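PDB 1FMJ: retinol dehydratase from Spodoptera frugiperda, which dehydrates retinol, probably to anhydroretinol, on a sulfotransferase fold that here holds retinol and adenosine-3'-5'-diphosphate. Local coordinates for residues Thr33-Leu38 with Leu221-Pro226; Lys41-Tyr46 with His164-Leu169; Ala69-Ser74 with Glu215-Gly220. All coordinates share one frame; numbering follows the deposited sequence.

Interaction 1: residues Thr33-Leu38 with Leu221-Pro226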
loop_
_atom_site.group_PDB
_atom_site.type_symbol
_atom_site.label_atom_id
_atom_site.label_comp_id
_atom_site.label_asym_id
_atom_site.label_seq_id
_atom_site.Cartn_x
_atom_site.Cartn_y
_atom_site.Cartn_z
ATOM N N THR A 33 13.361 8.954 -8.362
ATOM C CA THR A 33 13.753 8.268 -7.129
ATOM C C THR A 33 14.317 6.872 -7.393
ATOM O O THR A 33 13.755 6.109 -8.175
ATOM C CB THR A 33 12.560 8.145 -6.163
ATOM O OG1 THR A 33 11.849 9.389 -6.115
ATOM C CG2 THR A 33 13.048 7.809 -4.770
ATOM N N THR A 34 15.428 6.543 -6.736
ATOM C CA THR A 34 16.075 5.240 -6.908
ATOM C C THR A 34 15.863 4.349 -5.689
ATOM O O THR A 34 15.395 4.812 -4.652
ATOM C CB THR A 34 17.597 5.402 -7.125
ATOM O OG1 THR A 34 18.147 6.162 -6.042
ATOM C CG2 THR A 34 17.878 6.121 -8.429
ATOM N N TYR A 35 16.216 3.073 -5.816
ATOM C CA TYR A 35 16.059 2.117 -4.714
ATOM C C TYR A 35 17.384 1.642 -4.100
ATOM O O TYR A 35 18.473 1.947 -4.592
ATOM C CB TYR A 35 15.335 0.851 -5.184
ATOM C CG TYR A 35 13.938 1.008 -5.744
ATOM C CD1 TYR A 35 13.728 1.130 -7.115
ATOM C CD2 TYR A 35 12.822 0.924 -4.914
ATOM C CE1 TYR A 35 12.449 1.150 -7.647
ATOM C CE2 TYR A 35 11.531 0.945 -5.439
ATOM C CZ TYR A 35 11.355 1.054 -6.805
ATOM O OH TYR A 35 10.094 1.041 -7.338
ATOM N N VAL A 36 17.247 0.879 -3.018
ATOM C CA VAL A 36 18.346 0.236 -2.306
ATOM C C VAL A 36 17.685 -0.912 -1.557
ATOM O O VAL A 36 16.522 -0.808 -1.153
ATOM C CB VAL A 36 19.051 1.152 -1.271
ATOM C CG1 VAL A 36 19.690 2.345 -1.967
ATOM C CG2 VAL A 36 18.067 1.589 -0.197
ATOM N N LYS A 37 18.410 -2.015 -1.408
ATOM C CA LYS A 37 17.911 -3.186 -0.698
ATOM C C LYS A 37 18.064 -2.895 0.794
ATOM O O LYS A 37 19.075 -2.329 1.213
ATOM C CB LYS A 37 18.746 -4.414 -1.068
ATOM C CG LYS A 37 17.978 -5.566 -1.716
ATOM C CD LYS A 37 17.544 -5.247 -3.131
ATOM C CE LYS A 37 17.071 -6.504 -3.866
ATOM N NZ LYS A 37 15.845 -7.122 -3.266
ATOM N N LEU A 38 17.082 -3.281 1.598
ATOM C CA LEU A 38 17.157 -3.006 3.032
ATOM C C LEU A 38 16.971 -4.232 3.909
ATOM O O LEU A 38 15.996 -4.959 3.767
ATOM C CB LEU A 38 16.120 -1.945 3.422
ATOM C CG LEU A 38 16.134 -1.506 4.890
ATOM C CD1 LEU A 38 17.553 -1.067 5.252
ATOM C CD2 LEU A 38 15.140 -0.374 5.126
ATOM N N LEU A 221 12.121 -7.164 -7.104
ATOM C CA LEU A 221 12.781 -5.941 -7.549
ATOM C C LEU A 221 11.832 -4.753 -7.698
ATOM O O LEU A 221 12.170 -3.747 -8.324
ATOM C CB LEU A 221 13.551 -6.198 -8.850
ATOM C CG LEU A 221 14.803 -7.050 -8.593
ATOM C CD1 LEU A 221 15.502 -7.400 -9.892
ATOM C CD2 LEU A 221 15.737 -6.288 -7.658
ATOM N N TYR A 222 10.631 -4.875 -7.152
ATOM C CA TYR A 222 9.712 -3.748 -7.193
ATOM C C TYR A 222 9.531 -3.255 -5.768
ATOM O O TYR A 222 9.948 -3.911 -4.806
ATOM C CB TYR A 222 8.353 -4.104 -7.804
ATOM C CG TYR A 222 7.500 -2.865 -8.035
ATOM C CD1 TYR A 222 7.930 -1.843 -8.887
ATOM C CD2 TYR A 222 6.307 -2.683 -7.347
ATOM C CE1 TYR A 222 7.180 -0.661 -9.036
ATOM C CE2 TYR A 222 5.557 -1.521 -7.483
ATOM C CZ TYR A 222 5.994 -0.513 -8.323
ATOM O OH TYR A 222 5.255 0.638 -8.425
ATOM N N THR A 223 8.920 -2.087 -5.646
ATOM C CA THR A 223 8.693 -1.433 -4.361
ATOM C C THR A 223 8.165 -2.321 -3.229
ATOM O O THR A 223 7.120 -2.957 -3.341
ATOM C CB THR A 223 7.747 -0.221 -4.547
ATOM O OG1 THR A 223 8.230 0.588 -5.632
ATOM C CG2 THR A 223 7.698 0.630 -3.274
ATOM N N LEU A 224 8.929 -2.336 -2.141
ATOM C CA LEU A 224 8.643 -3.086 -0.924
ATOM C C LEU A 224 8.526 -4.605 -0.997
ATOM O O LEU A 224 8.028 -5.234 -0.062
ATOM C CB LEU A 224 7.434 -2.471 -0.201
ATOM C CG LEU A 224 7.768 -1.085 0.386
ATOM C CD1 LEU A 224 6.548 -0.480 1.029
ATOM C CD2 LEU A 224 8.898 -1.205 1.418
ATOM N N THR A 225 8.987 -5.194 -2.101
ATOM C CA THR A 225 9.024 -6.649 -2.223
ATOM C C THR A 225 10.364 -6.957 -1.519
ATOM O O THR A 225 11.091 -6.027 -1.156
ATOM C CB THR A 225 9.104 -7.105 -3.707
ATOM O OG1 THR A 225 10.251 -6.511 -4.335
ATOM C CG2 THR A 225 7.835 -6.698 -4.463
ATOM N N PRO A 226 10.731 -8.243 -1.341
ATOM C CA PRO A 226 10.088 -9.509 -1.714
ATOM C C PRO A 226 8.649 -9.588 -1.228
ATOM O O PRO A 226 8.382 -9.414 -0.048
ATOM C CB PRO A 226 10.972 -10.558 -1.041
ATOM C CG PRO A 226 12.322 -9.898 -1.001
ATOM C CD PRO A 226 11.958 -8.506 -0.563
#

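Interaction 2: residues Lys41-Tyr46 with His164-Leu169. With RTL (retinol), chain H.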
loop_
_atom_site.group_PDB
_atom_site.type_symbol
_atom_site.label_atom_id
_atom_site.label_comp_id
_atom_site.label_asym_id
_atom_site.label_seq_id
_atom_site.Cartn_x
_atom_site.Cartn_y
_atom_site.Cartn_z
ATOM N N LYS A 41 16.581 -9.368 4.315
ATOM C CA LYS A 41 15.612 -9.822 3.326
ATOM C C LYS A 41 15.665 -8.962 2.054
ATOM O O LYS A 41 15.038 -9.282 1.048
ATOM C CB LYS A 41 14.207 -9.799 3.925
ATOM C CG LYS A 41 14.041 -10.748 5.096
ATOM C CD LYS A 41 12.672 -10.608 5.754
ATOM C CE LYS A 41 12.564 -11.515 6.975
ATOM N NZ LYS A 41 11.205 -11.500 7.601
ATOM N N GLY A 42 16.424 -7.873 2.103
ATOM C CA GLY A 42 16.553 -7.006 0.941
ATOM C C GLY A 42 15.255 -6.378 0.455
ATOM O O GLY A 42 14.939 -6.434 -0.733
ATOM N N TYR A 43 14.501 -5.780 1.370
ATOM C CA TYR A 43 13.251 -5.129 1.001
ATOM C C TYR A 43 13.564 -3.921 0.132
ATOM O O TYR A 43 14.401 -3.082 0.482
ATOM C CB TYR A 43 12.469 -4.676 2.245
ATOM C CG TYR A 43 11.730 -5.789 2.971
ATOM C CD1 TYR A 43 12.097 -6.171 4.259
ATOM C CD2 TYR A 43 10.640 -6.434 2.379
ATOM C CE1 TYR A 43 11.393 -7.170 4.952
ATOM C CE2 TYR A 43 9.931 -7.434 3.060
ATOM C CZ TYR A 43 10.315 -7.792 4.344
ATOM O OH TYR A 43 9.636 -8.773 5.020
ATOM N N MET A 44 12.901 -3.850 -1.018
ATOM C CA MET A 44 13.094 -2.746 -1.935
ATOM C C MET A 44 12.497 -1.454 -1.370
ATOM O O MET A 44 11.277 -1.327 -1.253
ATOM C CB MET A 44 12.439 -3.077 -3.278
ATOM C CG MET A 44 13.191 -4.094 -4.116
ATOM S SD MET A 44 14.771 -3.453 -4.692
ATOM C CE MET A 44 14.292 -2.695 -6.258
ATOM N N VAL A 45 13.348 -0.496 -1.011
ATOM C CA VAL A 45 12.837 0.767 -0.497
ATOM C C VAL A 45 13.423 1.933 -1.265
ATOM O O VAL A 45 14.597 1.919 -1.652
ATOM C CB VAL A 45 13.123 0.953 1.034
ATOM C CG1 VAL A 45 12.503 -0.194 1.826
ATOM C CG2 VAL A 45 14.611 1.032 1.300
ATOM N N TYR A 46 12.590 2.938 -1.517
ATOM C CA TYR A 46 13.046 4.126 -2.220
ATOM C C TYR A 46 14.136 4.737 -1.343
ATOM O O TYR A 46 13.963 4.861 -0.132
ATOM C CB TYR A 46 11.882 5.104 -2.412
ATOM C CG TYR A 46 11.004 4.768 -3.603
ATOM C CD1 TYR A 46 9.671 4.398 -3.435
ATOM C CD2 TYR A 46 11.509 4.831 -4.897
ATOM C CE1 TYR A 46 8.863 4.101 -4.531
ATOM C CE2 TYR A 46 10.713 4.541 -5.999
ATOM C CZ TYR A 46 9.392 4.178 -5.809
ATOM O OH TYR A 46 8.610 3.908 -6.901
ATOM N N HIS A 164 2.695 0.464 4.079
ATOM C CA HIS A 164 3.009 -0.678 3.249
ATOM C C HIS A 164 4.344 -1.222 3.756
ATOM O O HIS A 164 5.011 -1.996 3.087
ATOM C CB HIS A 164 3.097 -0.277 1.769
ATOM C CG HIS A 164 1.814 0.268 1.217
ATOM N ND1 HIS A 164 0.608 -0.387 1.352
ATOM C CD2 HIS A 164 1.545 1.411 0.541
ATOM C CE1 HIS A 164 -0.347 0.329 0.784
ATOM N NE2 HIS A 164 0.194 1.424 0.284
ATOM N N LEU A 165 4.742 -0.810 4.956
ATOM C CA LEU A 165 6.000 -1.313 5.493
ATOM C C LEU A 165 5.802 -2.656 6.178
ATOM O O LEU A 165 4.832 -2.852 6.911
ATOM C CB LEU A 165 6.614 -0.320 6.488
ATOM C CG LEU A 165 7.180 0.967 5.872
ATOM C CD1 LEU A 165 7.738 1.864 6.956
ATOM C CD2 LEU A 165 8.253 0.619 4.858
ATOM N N PRO A 166 6.703 -3.615 5.911
ATOM C CA PRO A 166 6.606 -4.934 6.538
ATOM C C PRO A 166 6.901 -4.723 8.024
ATOM O O PRO A 166 7.573 -3.754 8.394
ATOM C CB PRO A 166 7.691 -5.741 5.815
ATOM C CG PRO A 166 8.702 -4.708 5.463
ATOM C CD PRO A 166 7.841 -3.563 4.976
ATOM N N LEU A 167 6.389 -5.605 8.873
ATOM C CA LEU A 167 6.583 -5.470 10.310
ATOM C C LEU A 167 8.025 -5.311 10.790
ATOM O O LEU A 167 8.266 -4.591 11.753
ATOM C CB LEU A 167 5.930 -6.653 11.044
ATOM C CG LEU A 167 4.414 -6.828 10.862
ATOM C CD1 LEU A 167 3.922 -7.988 11.730
ATOM C CD2 LEU A 167 3.680 -5.537 11.240
ATOM N N SER A 168 8.980 -5.957 10.122
ATOM C CA SER A 168 10.380 -5.883 10.541
ATOM C C SER A 168 11.030 -4.502 10.467
ATOM O O SER A 168 12.098 -4.282 11.051
ATOM C CB SER A 168 11.220 -6.888 9.749
ATOM O OG SER A 168 11.201 -6.590 8.373
ATOM N N LEU A 169 10.408 -3.570 9.748
ATOM C CA LEU A 169 10.957 -2.220 9.655
ATOM C C LEU A 169 10.271 -1.304 10.660
ATOM O O LEU A 169 10.636 -0.144 10.821
ATOM C CB LEU A 169 10.793 -1.663 8.236
ATOM C CG LEU A 169 11.548 -2.473 7.176
ATOM C CD1 LEU A 169 11.446 -1.801 5.813
ATOM C CD2 LEU A 169 13.009 -2.603 7.606
HETATM C C1 RTL H . 4.770 11.686 -7.917
HETATM C C2 RTL H . 6.199 12.143 -8.355
HETATM C C3 RTL H . 6.886 13.025 -7.320
HETATM C C4 RTL H . 6.462 13.604 -5.973
HETATM C C5 RTL H . 5.050 13.068 -5.722
HETATM C C6 RTL H . 4.265 12.226 -6.526
HETATM C C7 RTL H . 2.903 11.776 -6.136
HETATM C C8 RTL H . 2.651 10.727 -5.300
HETATM C C9 RTL H . 1.309 10.274 -4.911
HETATM C C10 RTL H . 1.223 9.192 -4.053
HETATM C C11 RTL H . 0.037 8.511 -3.489
HETATM C C12 RTL H . 0.130 7.145 -3.616
HETATM C C13 RTL H . -0.716 5.989 -3.256
HETATM C C14 RTL H . -0.588 4.637 -3.407
HETATM C C15 RTL H . -0.012 3.849 -2.304
HETATM O O1 RTL H . -0.962 3.437 -1.416
HETATM C C16 RTL H . 4.957 10.156 -7.967
HETATM C C17 RTL H . 3.904 12.105 -9.116
HETATM C C18 RTL H . 4.527 13.624 -4.389
HETATM C C19 RTL H . 0.066 11.000 -5.459
HETATM C C20 RTL H . -1.975 6.561 -2.582
#

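Interaction 3: residues Ala69-Ser74 with Glu215-Gly220. With A3P (adenosine-3'-5'-diphosphate), chain G.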
loop_
_atom_site.group_PDB
_atom_site.type_symbol
_atom_site.label_atom_id
_atom_site.label_comp_id
_atom_site.label_asym_id
_atom_site.label_seq_id
_atom_site.Cartn_x
_atom_site.Cartn_y
_atom_site.Cartn_z
ATOM N N ALA A 69 -2.221 -2.010 7.309
ATOM C CA ALA A 69 -0.995 -2.337 6.602
ATOM C C ALA A 69 -1.253 -3.371 5.526
ATOM O O ALA A 69 -2.260 -4.080 5.559
ATOM C CB ALA A 69 0.051 -2.856 7.593
ATOM N N SER A 70 -0.336 -3.463 4.579
ATOM C CA SER A 70 -0.499 -4.408 3.483
ATOM C C SER A 70 0.582 -4.212 2.459
ATOM O O SER A 70 1.302 -3.213 2.491
ATOM C CB SER A 70 -1.814 -4.131 2.763
ATOM O OG SER A 70 -1.728 -2.847 2.159
ATOM N N TYR A 71 0.705 -5.170 1.547
ATOM C CA TYR A 71 1.624 -4.972 0.446
ATOM C C TYR A 71 0.662 -4.167 -0.446
ATOM O O TYR A 71 -0.522 -4.500 -0.525
ATOM C CB TYR A 71 2.005 -6.265 -0.261
ATOM C CG TYR A 71 2.872 -5.938 -1.446
ATOM C CD1 TYR A 71 4.231 -5.674 -1.283
ATOM C CD2 TYR A 71 2.304 -5.710 -2.696
ATOM C CE1 TYR A 71 5.001 -5.172 -2.334
ATOM C CE2 TYR A 71 3.059 -5.208 -3.747
ATOM C CZ TYR A 71 4.403 -4.934 -3.557
ATOM O OH TYR A 71 5.121 -4.351 -4.572
ATOM N N GLN A 72 1.145 -3.128 -1.107
ATOM C CA GLN A 72 0.261 -2.283 -1.916
ATOM C C GLN A 72 -0.658 -2.970 -2.922
ATOM O O GLN A 72 -0.315 -3.999 -3.503
ATOM C CB GLN A 72 1.067 -1.204 -2.646
ATOM C CG GLN A 72 2.097 -1.735 -3.641
ATOM C CD GLN A 72 2.497 -0.682 -4.670
ATOM O OE1 GLN A 72 2.131 -0.771 -5.847
ATOM N NE2 GLN A 72 3.239 0.326 -4.229
ATOM N N ARG A 73 -1.834 -2.368 -3.104
ATOM C CA ARG A 73 -2.857 -2.829 -4.040
ATOM C C ARG A 73 -3.521 -4.120 -3.593
ATOM O O ARG A 73 -4.008 -4.894 -4.410
ATOM C CB ARG A 73 -2.244 -2.997 -5.441
ATOM C CG ARG A 73 -1.519 -1.745 -5.937
ATOM C CD ARG A 73 -2.389 -0.493 -5.821
ATOM N NE ARG A 73 -3.411 -0.391 -6.868
ATOM C CZ ARG A 73 -4.404 0.489 -6.842
ATOM N NH1 ARG A 73 -4.504 1.323 -5.823
ATOM N NH2 ARG A 73 -5.279 0.566 -7.841
ATOM N N SER A 74 -3.551 -4.335 -2.284
ATOM C CA SER A 74 -4.144 -5.536 -1.718
ATOM C C SER A 74 -5.463 -5.290 -1.009
ATOM O O SER A 74 -5.999 -6.199 -0.379
ATOM C CB SER A 74 -3.170 -6.180 -0.733
ATOM O OG SER A 74 -1.983 -6.576 -1.388
ATOM N N GLU A 215 8.327 -9.533 -14.246
ATOM C CA GLU A 215 9.671 -10.056 -14.016
ATOM C C GLU A 215 10.255 -9.385 -12.778
ATOM O O GLU A 215 10.812 -10.034 -11.896
ATOM C CB GLU A 215 10.584 -9.754 -15.205
ATOM C CG GLU A 215 10.245 -10.487 -16.497
ATOM C CD GLU A 215 10.320 -11.999 -16.352
ATOM O OE1 GLU A 215 11.136 -12.476 -15.527
ATOM O OE2 GLU A 215 9.572 -12.703 -17.074
ATOM N N MET A 216 10.118 -8.066 -12.738
ATOM C CA MET A 216 10.626 -7.248 -11.650
ATOM C C MET A 216 9.920 -7.575 -10.347
ATOM O O MET A 216 10.564 -7.854 -9.330
ATOM C CB MET A 216 10.438 -5.769 -12.015
ATOM C CG MET A 216 10.744 -4.759 -10.914
ATOM S SD MET A 216 10.800 -3.050 -11.571
ATOM C CE MET A 216 9.283 -2.995 -12.581
ATOM N N PHE A 217 8.592 -7.564 -10.387
ATOM C CA PHE A 217 7.789 -7.839 -9.205
ATOM C C PHE A 217 7.994 -9.204 -8.550
ATOM O O PHE A 217 8.088 -9.280 -7.328
ATOM C CB PHE A 217 6.308 -7.676 -9.524
ATOM C CG PHE A 217 5.410 -7.989 -8.369
ATOM C CD1 PHE A 217 5.181 -7.045 -7.371
ATOM C CD2 PHE A 217 4.785 -9.222 -8.276
ATOM C CE1 PHE A 217 4.336 -7.329 -6.301
ATOM C CE2 PHE A 217 3.935 -9.513 -7.203
ATOM C CZ PHE A 217 3.715 -8.564 -6.219
ATOM N N HIS A 218 8.047 -10.284 -9.332
ATOM C CA HIS A 218 8.222 -11.599 -8.708
ATOM C C HIS A 218 9.666 -11.904 -8.336
ATOM O O HIS A 218 9.928 -12.857 -7.612
ATOM C CB HIS A 218 7.644 -12.736 -9.574
ATOM C CG HIS A 218 8.528 -13.194 -10.694
ATOM N ND1 HIS A 218 8.854 -12.393 -11.769
ATOM C CD2 HIS A 218 9.065 -14.410 -10.959
ATOM C CE1 HIS A 218 9.546 -13.095 -12.649
ATOM N NE2 HIS A 218 9.688 -14.322 -12.183
ATOM N N ARG A 219 10.597 -11.086 -8.815
ATOM C CA ARG A 219 12.004 -11.281 -8.495
ATOM C C ARG A 219 12.391 -10.421 -7.297
ATOM O O ARG A 219 13.566 -10.336 -6.932
ATOM C CB ARG A 219 12.895 -10.931 -9.688
ATOM C CG ARG A 219 13.017 -12.038 -10.726
ATOM C CD ARG A 219 14.252 -11.817 -11.583
ATOM N NE ARG A 219 15.448 -11.642 -10.755
ATOM C CZ ARG A 219 16.661 -11.353 -11.227
ATOM N NH1 ARG A 219 16.852 -11.212 -12.533
ATOM N NH2 ARG A 219 17.681 -11.184 -10.389
ATOM N N GLY A 220 11.390 -9.801 -6.681
ATOM C CA GLY A 220 11.639 -8.949 -5.532
ATOM C C GLY A 220 12.377 -7.675 -5.901
ATOM O O GLY A 220 13.172 -7.153 -5.108
HETATM P P1 A3P G . -7.674 -3.467 -8.838
HETATM O O1P A3P G . -6.529 -2.749 -9.425
HETATM O O2P A3P G . -8.960 -2.916 -9.314
HETATM O O3P A3P G . -7.598 -4.901 -9.155
HETATM P P2 A3P G . -5.085 -0.636 -2.294
HETATM O O4P A3P G . -6.136 0.194 -1.683
HETATM O O5P A3P G . -4.375 -1.423 -1.264
HETATM O O6P A3P G . -4.138 0.228 -3.055
HETATM O "O5'" A3P G . -5.758 -1.649 -3.302
HETATM C "C5'" A3P G . -6.498 -1.204 -4.428
HETATM C "C4'" A3P G . -7.270 -2.361 -5.070
HETATM O "O4'" A3P G . -8.538 -2.496 -4.367
HETATM C "C3'" A3P G . -7.641 -2.080 -6.528
HETATM O "O3'" A3P G . -7.615 -3.330 -7.256
HETATM C "C2'" A3P G . -8.991 -1.412 -6.366
HETATM O "O2'" A3P G . -9.789 -1.222 -7.530
HETATM C "C1'" A3P G . -9.608 -2.302 -5.299
HETATM N N9 A3P G . -10.756 -1.675 -4.631
HETATM C C8 A3P G . -10.877 -0.402 -4.096
HETATM N N7 A3P G . -12.039 -0.138 -3.560
HETATM C C5 A3P G . -12.754 -1.314 -3.744
HETATM C C6 A3P G . -14.091 -1.720 -3.400
HETATM N N6 A3P G . -14.958 -0.924 -2.767
HETATM N N1 A3P G . -14.497 -3.009 -3.742
HETATM C C2 A3P G . -13.637 -3.859 -4.391
HETATM N N3 A3P G . -12.350 -3.588 -4.771
HETATM C C4 A3P G . -11.971 -2.291 -4.414
#

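Interaction 1: residues Thr33-Leu38 with Leu221-Pro226
Y35 opens strand 35-38 and meets T223 with its phenol end. The CG of Y35 stands anti to its own carbonyl carbon (chi1 -60°), which lets the ring reach across to the loop 221-226. Y35 OH and T223 OG1 lie 2.6 Å apart in a short hydrogen bond, and either hydroxyl could be the donor. T223 OG1 sits at the edge of the Y35 ring and in its plane, also 3.3 Å from Y35 CE2. The two side chains cross at about a right angle. The same T223 oxygen rests over the centre of the Y222 ring, 3.6 Å above its plane. Y35 OH also comes to 3.8 Å from Y222 CE1, at an oblique angle to that ring. Y35 itself stacks on the ring of Y46 in the adjoining strand. A phenylalanine here would probably leave the T223 hydroxyl without its mate across the contact and freer to turn.

K37 is the next residue of the strand to touch. Its chain bends at chi2 and chi4, and CE rests 4.0 Å from CD2 of L221, again with the side chains crossing steeply. This is plain methylene-to-methyl packing. The ammonium goes on to hydrogen-bond G42 O, past the end of the strand, and G220 O, just ahead of the loop.

The loop is shaped by a type II beta turn from Y222 to T225, closed by T225 N to Y222 O at 3.1 Å. A cis peptide bond then leads into P226, the N-cap of helix 227-235. The arrangement is a loop between helices 210-218 and 227-235 packed against the middle strand of a three-stranded antiparallel sheet, within the sulfotransferase fold.

Interaction 2: residues Lys41-Tyr46 with His164-Leu169
Y43 reaches P166 because its CG stands anti to its own carbonyl carbon (chi1 -78°), and its second torsion turns a ring face to the proline. P166 CG lies 3.6 Å from the centroid of the Y43 ring and only 10° off the ring normal. This is a CH-pi contact over the centre of the face. P166 CB takes the phenol end of the same face, 3.6 Å from Y43 CZ. S168 comes in on the same side as the proline but out by the rim, its OG 3.5 Å from Y43 CE1 and oblique to the ring. V45, two residues further along the strand, adds a looser apolar touch, its CG1 4.4 Å from CD1 of L169.

The polar end of Y43 points to E233 of helix 227-235, which accepts its OH. E233 also pairs with the ammonium of K41 and with the backbone N of S168, and so ties both segments to one carboxylate. G42 and Y43 both face L38, a G1 beta bulge at the start of the strand.

At the start of segment 164-169, H164 belongs to the retinol pocket. Its NE2 lies 2.9 Å from O1 of retinol, and this hydrogen bond is nearly straight at 168°. The hydroxyl lies in the plane of the imidazole. K162 holds retinol too.

Bonds at both ring nitrogens of H164, to S70 O and to retinol O1, should set the rotation of the imidazole. The loop that packs on Y43 therefore probably also places a hydrogen-bonding group at the retinol hydroxyl.

Interaction 3: residues Ala69-Ser74 with Glu215-Gly220
The rings of Y71 and F217 meet in an offset edge-to-face pair. The edge of F217 is turned toward the face of Y71, with planes at 69° and centroids 5.6 Å apart. F217 CE1 does the touching: it lies 3.6 Å from Y71 CE2 and 3.5 Å from Y71 OH. Y71 CE2 sits at the edge of the F217 ring, in its plane. Y71 OH itself is bonded to the backbone O of T223. With CG anti to the backbone N in both residues, each ring reaches across to the other, and the two side chains pass while running in opposite senses.

The guanidinium of R73 has C5' of adenosine-3'-5'-diphosphate over one face, 3.5 Å above its plane. F310 forms a cation-pi contact with this arginine. R73 NH1 gives a weak hydrogen bond to O6P of the nucleotide, 3.0 Å long and bent to 125°. The loop is braced by S74 OG, which donates to Y71 O at 2.7 Å from above the carbonyl plane.

This is the phosphate-binding loop after strand 66-70, as in P-loop folds. A small aromatic contact sets the start of the loop against helix 210-218, while R73 and S74 further along lie at the 5'-phosphate.

All three contacts are buried, and none is a surface contact. Interaction 3 lies nearest the chain centre. Interactions 1 and 2 share the small antiparallel sheet, where strands 35-38 and 43-46 are neighbours. Interaction 3 instead joins the loop that follows a strand of the parallel sheet to helix 210-218. M44 O accepts L224 N between interactions 1 and 2, and further hydrogen bonds tie interaction 3 to the other two. Across the segments, interaction 1 relies on a hydroxyl pair, whereas 2 and 3 use aromatic faces and edges. Segments 164-169 and 69-74 also carry ligand-binding residues, one for retinol and the other for the nucleotide.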